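Local coordinates for probable phenazine-specific methyltransferase (Pseudomonas aeruginosa, PDB 2IP2), which transfers a methyl group from S-adenosyl-L-methionine to phenazine-1-carboxylate, giving 5-methyl-phenazine-1-carboxylate on the route to the blue virulence pigment pyocyanin, at the interface of chains A and B. Sequence-based numbering; all coordinates share one arbitrary frame. Chains: chain A/B, Probable phenazine-specific methyltransferase.

Contact 1 and contact 2 lie about 23 Å apart, measured between the centres of their C-alpha atoms, and belong to one two-fold interface of the PhzM homodimer. They share no residue. In both, however, chain B contributes its N-terminal dimerisation region: the start of helix 6-31 in contact 1 and helix 55-67 in contact 2. Chain A answers with an apolar cluster in contact 1 and with helix 282-295 and the segment after it in contact 2. Contact 1 as given is mainly apolar packing, contact 2 mainly directed polar bonds, with each contact repeated when the chains are exchanged.

Contact 1: the interface of chains A and B. Residues chain A 87, 95, 155; chain B 5, 8-9, 13.
A:Phe95 touches B:Ile13 and B:Ala9, on two successive turns of a chain B helix, with CD2, CE2 and CZ of its ring, and serves as an example of how an aromatic side chain packs against a helix surface. From CB the ring is sent away from its own carbonyl carbon, with CG beside the backbone N (chi1 -74°), and the far part of the ring reaches the partner. CD2 meets the terminal methyl CD1 of B:Ile13 at 3.9 Å. Next, CE2 rests on the methylene CG1 of the same isoleucine, 3.5 Å away, the two side chains crossing at about a right angle. At the tip, CZ touches the methyl CB of B:Ala9 at 3.6 Å. B:Ile13 CD1 and B:Ala9 CB lie on opposite sides of the ring plane. The methyl CD1 of A:Leu155 lies in the plane of the ring at its edge, 3.5 Å from CE1, an intrachain contact at the side of the ring away from B:Ile13.

The small B:Ala9 is met from several directions. A:Leu155 turns its other methyl, CD2, to B:Ala9 CB at 3.8 Å, while A:Leu87 uses CD1 to approach the main chain itself, 3.7 Å from B:Ala9 CA. Its second branch, CD2, passes the amide oxygen OD1 of B:Asn5 at 4.0 Å, a loose contact in which the two side chains cross obliquely. A:Leu87 thus meets the helix with CD1 and the residue before it with CD2.

B:Asn5, the first modelled residue of its chain, immediately precedes helix 6-31, which carries B:Ala9 and B:Ile13 one turn apart within the dimerisation region. In chain A, the cluster joins A:Leu87, just after helix 83-86, A:Phe95, just before helix 96-102, and A:Leu155, near the start of helix 154-163, so the chain B helix packs where several elements of the other subunit converge.

Contact 2: the interface of chains A and B. Residues chain A 288-289, 292, 297-298; chain B 60-61, 63.
Two torsions bring A:Asp288 and B:Arg60 together: the aspartate swings CG away from its backbone N (chi1 177°), and the arginine bends at chi3 (72°) to set its guanidinium across the carboxylate. B:Arg60 then grips A:Asp288 side-on. Its NE gives a hydrogen bond and salt bridge to the carboxylate oxygen OD2 at 2.9 Å, on the syn side but tilted out of the carboxylate plane. NH2 donates to the main-chain O of A:Asp288 at 2.9 Å, approaching from above the carbonyl plane. The same NH2 sends a straighter bond to A:Gly297 O at 2.8 Å, in the carbonyl plane and on a lone pair.

B:Arg63 completes the pairing. Its NH2 reaches A:Asp288 OD2 at 2.8 Å from the opposite face to B:Arg60 NE, the guanidinium standing nearly upright on the carboxylate (86° between planes). The two arginines would be expected to stabilise the negative charge of the aspartate. Water 1 ties OD2 to B:Arg60 O and to both NE and NH2 of B:Arg63, while water 2 joins OD1 to B:Arg63 NH2. Alongside, A:Val289 CG2 packs 3.4 Å from B:Arg60 O.

From helix 55-67, B:Arg60 links helix 282-295, through A:Asp288, and the following segment, through A:Gly297 O, to the partner's dimerisation region. B:Arg63, one turn on, adds to the grip on A:Asp288, which likely contributes to fixing how the subunits of the homodimer are placed.

Contact 1: the interface of chains A and B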
loop_
_atom_site.group_PDB
_atom_site.type_symbol
_atom_site.label_atom_id
_atom_site.label_comp_id
_atom_site.label_asym_id
_atom_site.label_seq_id
_atom_site.Cartn_x
_atom_site.Cartn_y
_atom_site.Cartn_z
ATOM N N LEU A 87 -14.829 -11.294 -2.323
ATOM C CA LEU A 87 -14.801 -10.668 -0.998
ATOM C C LEU A 87 -15.114 -9.183 -1.010
ATOM O O LEU A 87 -15.330 -8.569 0.050
ATOM C CB LEU A 87 -13.442 -10.906 -0.345
ATOM C CG LEU A 87 -13.149 -12.340 0.111
ATOM C CD1 LEU A 87 -11.698 -12.399 0.400
ATOM C CD2 LEU A 87 -13.924 -12.585 1.391
ATOM N N PHE A 95 -15.605 -8.530 2.742
ATOM C CA PHE A 95 -14.703 -7.459 3.230
ATOM C C PHE A 95 -15.109 -6.066 2.739
ATOM O O PHE A 95 -14.425 -5.055 3.025
ATOM C CB PHE A 95 -13.290 -7.784 2.796
ATOM C CG PHE A 95 -12.665 -8.904 3.578
ATOM C CD1 PHE A 95 -13.446 -9.814 4.268
ATOM C CD2 PHE A 95 -11.280 -9.038 3.648
ATOM C CE1 PHE A 95 -12.864 -10.860 4.994
ATOM C CE2 PHE A 95 -10.680 -10.085 4.399
ATOM C CZ PHE A 95 -11.475 -10.992 5.059
ATOM N N LEU A 155 -14.880 -13.850 10.223
ATOM C CA LEU A 155 -14.077 -14.969 9.723
ATOM C C LEU A 155 -13.485 -15.764 10.893
ATOM O O LEU A 155 -13.507 -17.001 10.890
ATOM C CB LEU A 155 -12.964 -14.492 8.771
ATOM C CG LEU A 155 -13.194 -14.578 7.258
ATOM C CD1 LEU A 155 -14.185 -13.537 6.745
ATOM C CD2 LEU A 155 -11.881 -14.476 6.483
ATOM N N ASN B 5 -10.775 -19.376 -0.029
ATOM C CA ASN B 5 -11.288 -18.205 0.741
ATOM C C ASN B 5 -10.281 -17.654 1.778
ATOM O O ASN B 5 -10.206 -16.440 1.952
ATOM C CB ASN B 5 -12.650 -18.493 1.398
ATOM C CG ASN B 5 -13.555 -17.242 1.452
ATOM O OD1 ASN B 5 -13.595 -16.467 0.495
ATOM N ND2 ASN B 5 -14.294 -17.056 2.568
ATOM N N ALA B 8 -7.241 -16.240 -0.108
ATOM C CA ALA B 8 -7.875 -15.080 -0.759
ATOM C C ALA B 8 -8.125 -13.903 0.208
ATOM O O ALA B 8 -7.895 -12.761 -0.162
ATOM C CB ALA B 8 -9.163 -15.482 -1.467
ATOM N N ALA B 9 -8.603 -14.191 1.423
ATOM C CA ALA B 9 -8.749 -13.169 2.438
ATOM C C ALA B 9 -7.362 -12.669 2.826
ATOM O O ALA B 9 -7.169 -11.467 2.987
ATOM C CB ALA B 9 -9.484 -13.712 3.659
ATOM N N ILE B 13 -6.176 -8.809 2.250
ATOM C CA ILE B 13 -5.878 -7.944 3.352
ATOM C C ILE B 13 -4.496 -7.324 3.152
ATOM O O ILE B 13 -4.292 -6.157 3.514
ATOM C CB ILE B 13 -5.992 -8.700 4.701
ATOM C CG1 ILE B 13 -7.451 -8.941 5.032
ATOM C CG2 ILE B 13 -5.273 -7.925 5.808
ATOM C CD1 ILE B 13 -8.146 -7.722 5.658
#

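Contact 2: the interface of chains A and B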
loop_
_atom_site.group_PDB
_atom_site.type_symbol
_atom_site.label_atom_id
_atom_site.label_comp_id
_atom_site.label_asym_id
_atom_site.label_seq_id
_atom_site.Cartn_x
_atom_site.Cartn_y
_atom_site.Cartn_z
ATOM N N ASP A 288 -0.481 -4.022 14.739
ATOM C CA ASP A 288 -0.132 -3.326 15.982
ATOM C C ASP A 288 0.064 -1.820 15.798
ATOM O O ASP A 288 -0.433 -1.027 16.610
ATOM C CB ASP A 288 1.124 -3.938 16.553
ATOM C CG ASP A 288 1.603 -3.205 17.827
ATOM O OD1 ASP A 288 0.888 -3.317 18.837
ATOM O OD2 ASP A 288 2.702 -2.565 17.799
ATOM N N VAL A 289 0.741 -1.437 14.703
ATOM C CA VAL A 289 0.984 -0.010 14.466
ATOM C C VAL A 289 -0.328 0.659 14.093
ATOM O O VAL A 289 -0.634 1.775 14.535
ATOM C CB VAL A 289 2.126 0.268 13.458
ATOM C CG1 VAL A 289 2.282 1.785 13.257
ATOM C CG2 VAL A 289 3.508 -0.258 14.016
ATOM N N PHE A 292 -2.340 1.617 17.214
ATOM C CA PHE A 292 -1.899 2.893 17.676
ATOM C C PHE A 292 -2.489 4.027 16.807
ATOM O O PHE A 292 -3.038 5.014 17.328
ATOM C CB PHE A 292 -0.345 3.021 17.689
ATOM C CG PHE A 292 0.082 4.454 17.840
ATOM C CD1 PHE A 292 -0.032 5.090 19.094
ATOM C CD2 PHE A 292 0.461 5.220 16.695
ATOM C CE1 PHE A 292 0.260 6.463 19.210
ATOM C CE2 PHE A 292 0.776 6.562 16.793
ATOM C CZ PHE A 292 0.672 7.207 18.069
ATOM N N GLY A 297 -4.276 2.111 20.920
ATOM C CA GLY A 297 -4.272 0.819 21.561
ATOM C C GLY A 297 -2.933 0.168 21.306
ATOM O O GLY A 297 -2.104 0.716 20.552
ATOM N N ARG A 298 -2.725 -0.998 21.915
ATOM C CA ARG A 298 -1.597 -1.860 21.539
ATOM C C ARG A 298 -1.898 -3.343 21.783
ATOM O O ARG A 298 -2.787 -3.665 22.556
ATOM C CB ARG A 298 -0.302 -1.475 22.268
ATOM C CG ARG A 298 -0.214 -1.844 23.753
ATOM C CD ARG A 298 -0.826 -0.765 24.646
ATOM N NE ARG A 298 -0.578 0.623 24.202
ATOM C CZ ARG A 298 0.369 1.436 24.690
ATOM N NH1 ARG A 298 1.199 1.028 25.645
ATOM N NH2 ARG A 298 0.492 2.673 24.217
ATOM N N ARG B 60 7.790 0.014 18.287
ATOM C CA ARG B 60 6.724 -0.558 17.461
ATOM C C ARG B 60 6.903 -0.282 15.954
ATOM O O ARG B 60 6.644 -1.139 15.099
ATOM C CB ARG B 60 5.383 -0.072 17.981
ATOM C CG ARG B 60 5.084 -0.565 19.375
ATOM C CD ARG B 60 3.884 0.187 20.009
ATOM N NE ARG B 60 2.584 -0.188 19.398
ATOM C CZ ARG B 60 1.412 0.296 19.825
ATOM N NH1 ARG B 60 1.410 1.206 20.783
ATOM N NH2 ARG B 60 0.255 -0.111 19.292
ATOM N N LEU B 61 7.359 0.915 15.641
ATOM C CA LEU B 61 7.611 1.240 14.223
ATOM C C LEU B 61 8.758 0.382 13.691
ATOM O O LEU B 61 8.713 -0.142 12.580
ATOM C CB LEU B 61 7.914 2.715 14.095
ATOM C CG LEU B 61 8.448 3.167 12.726
ATOM C CD1 LEU B 61 7.384 2.841 11.689
ATOM C CD2 LEU B 61 8.760 4.685 12.786
ATOM N N ARG B 63 9.925 -2.597 14.995
ATOM C CA ARG B 63 9.453 -3.966 14.917
ATOM C C ARG B 63 8.766 -4.226 13.583
ATOM O O ARG B 63 9.026 -5.250 12.942
ATOM C CB ARG B 63 8.459 -4.253 16.047
ATOM C CG ARG B 63 8.188 -5.718 16.233
ATOM C CD ARG B 63 7.405 -5.998 17.544
ATOM N NE ARG B 63 6.283 -5.085 17.810
ATOM C CZ ARG B 63 5.503 -5.173 18.892
ATOM N NH1 ARG B 63 5.728 -6.123 19.815
ATOM N NH2 ARG B 63 4.494 -4.340 19.075
HETATM O O HOH W 1 4.826 -3.280 16.137
HETATM O O HOH W 2 2.229 -3.190 21.087
HETATM O O HOH W 3 -0.422 3.020 21.951
#